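Local coordinates for protein decapping nuclease RAI1 (Candida albicans, PDB 5BUD) that hydrolyses NAD caps from RNA 5' ends with divalent metal ions, and directly binds and stimulates the exoribonuclease RAT1, at residues N116-P120 with K352-V356; Y124-F128 with L373-L379. All coordinates share one frame; numbering follows the deposited sequence.

Contact 1: residues N116-P120 with K352-V356; sequences NLTDP and KYDPV
Tyr353 reaches across to the turn before strand 121-128 and donates a hydrogen bond to the backbone carbonyl of Leu117, with OH 2.7 Å from Leu117 O. The hydroxyl lies in the carbonyl plane, on a lone pair of Leu117 O, at a C=O...O angle of 124°. The same ring edge also faces Asp119 O, which sits close to the ring plane 3.2 Å from CD2, so two carbonyls of the turn line one rim of the tyrosine. Tyr353 gets there with CG anti to its own N (chi1 171°), throwing the ring out from the strand end. The Leu117 side chain stays beside the hydroxyl, its CB 3.8 Å from Tyr353 OH.

Pro355 fills in next to this. Its CB rests on Leu117 O at 3.4 Å, its CG lies 3.5 Å from Thr118 O, and Pro120 CB meets its CD more loosely, at 4.4 Å.

What presents these carbonyls is a type I beta turn from Asn116 to Asp119, closed by Asp119 N to Asn116 O. On the other side, Asp354 OD1 accepts from Val356 N in an Asx turn, which shapes the chain as it leaves the strand. Asn116 is tied back to Ser112 and Lys267. The contact sits at the surface, joining the loop after helix 104-112 to the end of strand 349-354, where strand 121-128 begins its antiparallel pairing through Ile121 and Tyr353.

Contact 2: residues Y124-F128 with L373-L379; sequences YVVPF and LRNGQLL
Strand 124-128 runs across the last turn of helix 367-377 at 108°, the axes of the two short segments 10.4 Å apart, with Val126 and Leu373 the closest pair of CA atoms. Val126 is the middle of the packing: its CG2 touches both Leu373 CD1 and Leu378 CD1, each at 3.7 Å, while CG1 lies over the centre of one face of the Arg374 guanidinium, 3.6 Å above its plane. Toward one end of the strand, Leu373 crosses Tyr124 at about a right angle and makes an off-centre CH-pi contact, CD1 standing 4.3 Å from the centroid of the Tyr124 ring. Toward the other end, Leu379 CD1 packs obliquely against Phe128, 3.8 Å from its CG.

Arg374, extended from CG to NE, reaches from the helix across to the strand, and its end closes on a single acceptor. NH1 and NH2 both bond to Pro127 O, at 2.9 and 2.7 Å, with the oxygen near the guanidinium plane. The helix widens to a pi-type turn, Leu378 N bonding to Leu373 O, which also accepts from Leu379 N.

NE goes to Asn370 and NH2 also to Lys347 O. With a partner on each of NE, NH1 and NH2 and Val126 CG1 over one face, the orientation of the guanidinium is well defined; polar grip and leucine packing together fasten helix 367-377 to strand 121-128.

Strand 121-128 is the common element: contact 1 holds the loop entering it, and contact 2 packs a helix on its far half, the two centres 24 Å apart. Strand 349-354, whose end supplies contact 1, pairs antiparallel with that strand, and the pairing extends to contact 2, where Val125 and Tyr349 share backbone hydrogen bonding. The segments alternate along the chain: its later part meets strand 121-128 in contact 2 and the loop leading into it in contact 1. Both lie away from the manganese sites formed by Glu224, Asp226, Glu245 and Leu246; their nearest atoms are about 9 Å (contact 1) and about 19 Å (contact 2) from the bound RNA.

Contact 1: residues N116-P120 with K352-V356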
# COMPACT_ATOMS: atom_id res chain seq x y z
N ASN A 116 -13.73 0.68 8.77
CA ASN A 116 -12.63 0.65 9.73
C ASN A 116 -12.64 1.96 10.52
O ASN A 116 -11.62 2.67 10.64
CB ASN A 116 -11.31 0.46 8.98
CG ASN A 116 -11.13 -0.96 8.46
OD1 ASN A 116 -10.75 -1.86 9.22
ND2 ASN A 116 -11.42 -1.16 7.17
N LEU A 117 -13.83 2.27 11.04
CA LEU A 117 -14.13 3.57 11.64
C LEU A 117 -13.30 3.88 12.89
O LEU A 117 -13.18 5.07 13.27
CB LEU A 117 -15.63 3.68 11.93
CG LEU A 117 -16.59 3.63 10.73
CD1 LEU A 117 -18.04 3.57 11.19
CD2 LEU A 117 -16.41 4.83 9.83
N THR A 118 -12.73 2.86 13.53
CA THR A 118 -11.93 3.12 14.73
C THR A 118 -10.50 3.55 14.42
O THR A 118 -9.82 4.03 15.32
CB THR A 118 -11.89 1.94 15.73
OG1 THR A 118 -11.05 0.91 15.23
CG2 THR A 118 -13.27 1.38 16.00
N ASP A 119 -10.04 3.41 13.17
CA ASP A 119 -8.64 3.69 12.81
C ASP A 119 -8.40 5.18 12.46
O ASP A 119 -9.02 5.70 11.53
CB ASP A 119 -8.19 2.83 11.61
CG ASP A 119 -8.14 1.35 11.91
OD1 ASP A 119 -7.88 0.96 13.06
OD2 ASP A 119 -8.35 0.55 10.97
N PRO A 120 -7.45 5.84 13.16
CA PRO A 120 -7.12 7.23 12.89
C PRO A 120 -6.41 7.42 11.54
O PRO A 120 -5.76 6.50 11.05
CB PRO A 120 -6.12 7.57 14.01
CG PRO A 120 -5.42 6.29 14.25
CD PRO A 120 -6.53 5.26 14.15
N LYS A 352 -7.10 15.13 8.62
CA LYS A 352 -7.22 14.27 9.79
C LYS A 352 -8.59 13.60 9.83
O LYS A 352 -9.61 14.27 9.73
CB LYS A 352 -6.99 15.10 11.06
CG LYS A 352 -7.31 14.39 12.39
CD LYS A 352 -7.12 15.33 13.57
CE LYS A 352 -6.97 14.58 14.88
NZ LYS A 352 -5.58 14.08 15.10
N TYR A 353 -8.59 12.27 9.98
CA TYR A 353 -9.79 11.56 10.40
C TYR A 353 -9.64 11.26 11.88
O TYR A 353 -8.68 10.60 12.29
CB TYR A 353 -9.98 10.26 9.63
CG TYR A 353 -11.07 9.43 10.22
CD1 TYR A 353 -12.37 9.91 10.28
CD2 TYR A 353 -10.81 8.18 10.75
CE1 TYR A 353 -13.39 9.16 10.85
CE2 TYR A 353 -11.81 7.43 11.31
CZ TYR A 353 -13.11 7.92 11.36
OH TYR A 353 -14.10 7.17 11.94
N ASP A 354 -10.59 11.78 12.67
CA ASP A 354 -10.62 11.67 14.14
C ASP A 354 -11.79 10.75 14.50
O ASP A 354 -12.95 11.15 14.37
CB ASP A 354 -10.84 13.06 14.77
CG ASP A 354 -10.76 13.04 16.31
OD1 ASP A 354 -11.03 11.99 16.93
OD2 ASP A 354 -10.41 14.09 16.90
N PRO A 355 -11.49 9.49 14.91
CA PRO A 355 -12.56 8.55 15.24
C PRO A 355 -13.36 8.89 16.50
O PRO A 355 -14.47 8.39 16.65
CB PRO A 355 -11.84 7.22 15.49
CG PRO A 355 -10.41 7.44 15.15
CD PRO A 355 -10.16 8.91 15.10
N VAL A 356 -12.80 9.66 17.44
CA VAL A 356 -13.57 9.95 18.67
C VAL A 356 -14.57 11.06 18.37
O VAL A 356 -15.75 10.93 18.70
CB VAL A 356 -12.70 10.23 19.93
CG1 VAL A 356 -11.48 9.31 19.97
CG2 VAL A 356 -12.27 11.69 20.02

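Contact 2: residues Y124-F128 with L373-L379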
# COMPACT_ATOMS: atom_id res chain seq x y z
N TYR A 124 -0.44 15.08 5.87
CA TYR A 124 -0.06 16.43 5.52
C TYR A 124 -0.32 16.60 4.03
O TYR A 124 -0.02 15.69 3.26
CB TYR A 124 1.43 16.65 5.85
CG TYR A 124 1.75 16.82 7.31
CD1 TYR A 124 1.16 17.84 8.08
CD2 TYR A 124 2.69 16.00 7.93
CE1 TYR A 124 1.50 17.99 9.42
CE2 TYR A 124 3.04 16.16 9.25
CZ TYR A 124 2.46 17.15 9.99
OH TYR A 124 2.85 17.24 11.30
N VAL A 125 -0.94 17.72 3.66
CA VAL A 125 -1.18 18.12 2.27
C VAL A 125 -0.38 19.39 1.93
O VAL A 125 -0.56 20.45 2.58
CB VAL A 125 -2.65 18.43 2.04
CG1 VAL A 125 -2.91 18.73 0.59
CG2 VAL A 125 -3.52 17.29 2.51
N VAL A 126 0.44 19.31 0.90
CA VAL A 126 1.35 20.39 0.54
C VAL A 126 1.12 20.73 -0.94
O VAL A 126 1.46 19.93 -1.80
CB VAL A 126 2.82 20.01 0.80
CG1 VAL A 126 3.77 21.13 0.37
CG2 VAL A 126 3.04 19.65 2.27
N PRO A 127 0.52 21.89 -1.23
CA PRO A 127 0.36 22.30 -2.62
C PRO A 127 1.67 22.82 -3.19
O PRO A 127 2.38 23.62 -2.53
CB PRO A 127 -0.67 23.44 -2.54
CG PRO A 127 -1.23 23.40 -1.17
CD PRO A 127 -0.18 22.80 -0.30
N PHE A 128 1.98 22.39 -4.42
CA PHE A 128 3.20 22.83 -5.09
C PHE A 128 3.13 22.58 -6.58
O PHE A 128 2.77 21.49 -7.03
CB PHE A 128 4.45 22.15 -4.49
CG PHE A 128 5.72 22.51 -5.19
CD1 PHE A 128 6.33 21.62 -6.06
CD2 PHE A 128 6.26 23.78 -5.06
CE1 PHE A 128 7.47 21.98 -6.75
CE2 PHE A 128 7.40 24.14 -5.75
CZ PHE A 128 8.01 23.24 -6.61
N LEU A 373 8.04 20.98 5.87
CA LEU A 373 7.47 20.17 4.80
C LEU A 373 8.11 20.54 3.46
O LEU A 373 8.49 19.67 2.65
CB LEU A 373 5.95 20.31 4.75
CG LEU A 373 5.21 19.49 5.83
CD1 LEU A 373 3.74 19.84 5.90
CD2 LEU A 373 5.41 17.99 5.62
N ARG A 374 8.24 21.84 3.27
CA ARG A 374 8.67 22.39 1.98
C ARG A 374 10.19 22.43 1.84
O ARG A 374 10.67 22.60 0.74
CB ARG A 374 8.09 23.78 1.78
CG ARG A 374 6.58 23.76 1.59
CD ARG A 374 6.03 25.16 1.39
NE ARG A 374 4.58 25.12 1.15
CZ ARG A 374 4.00 24.80 -0.01
NH1 ARG A 374 4.74 24.52 -1.06
NH2 ARG A 374 2.68 24.76 -0.11
N ASN A 375 10.93 22.22 2.93
CA ASN A 375 12.40 22.23 2.90
C ASN A 375 13.04 20.93 3.37
O ASN A 375 13.96 20.95 4.21
CB ASN A 375 12.94 23.41 3.72
CG ASN A 375 12.52 24.74 3.16
OD1 ASN A 375 11.56 25.35 3.62
ND2 ASN A 375 13.20 25.17 2.11
N GLY A 376 12.57 19.79 2.86
CA GLY A 376 13.22 18.52 3.16
C GLY A 376 12.32 17.39 3.61
O GLY A 376 12.55 16.26 3.24
N GLN A 377 11.28 17.71 4.38
CA GLN A 377 10.45 16.68 5.00
C GLN A 377 9.44 16.06 4.01
O GLN A 377 8.96 14.96 4.23
CB GLN A 377 9.72 17.28 6.18
CG GLN A 377 9.34 16.30 7.24
CD GLN A 377 8.94 17.03 8.51
OE1 GLN A 377 9.79 17.35 9.34
NE2 GLN A 377 7.64 17.30 8.64
N LEU A 378 9.10 16.80 2.96
CA LEU A 378 8.32 16.28 1.84
C LEU A 378 9.02 16.72 0.56
O LEU A 378 9.69 15.92 -0.10
CB LEU A 378 6.86 16.75 1.90
CG LEU A 378 5.87 15.95 1.02
CD1 LEU A 378 4.42 16.36 1.29
CD2 LEU A 378 6.16 16.08 -0.45
N LEU A 379 8.92 18.01 0.24
CA LEU A 379 9.60 18.57 -0.93
C LEU A 379 11.10 18.65 -0.67
O LEU A 379 11.54 18.83 0.47
CB LEU A 379 9.07 19.95 -1.23
CG LEU A 379 7.57 20.00 -1.58
CD1 LEU A 379 7.17 21.43 -1.87
CD2 LEU A 379 7.31 19.09 -2.77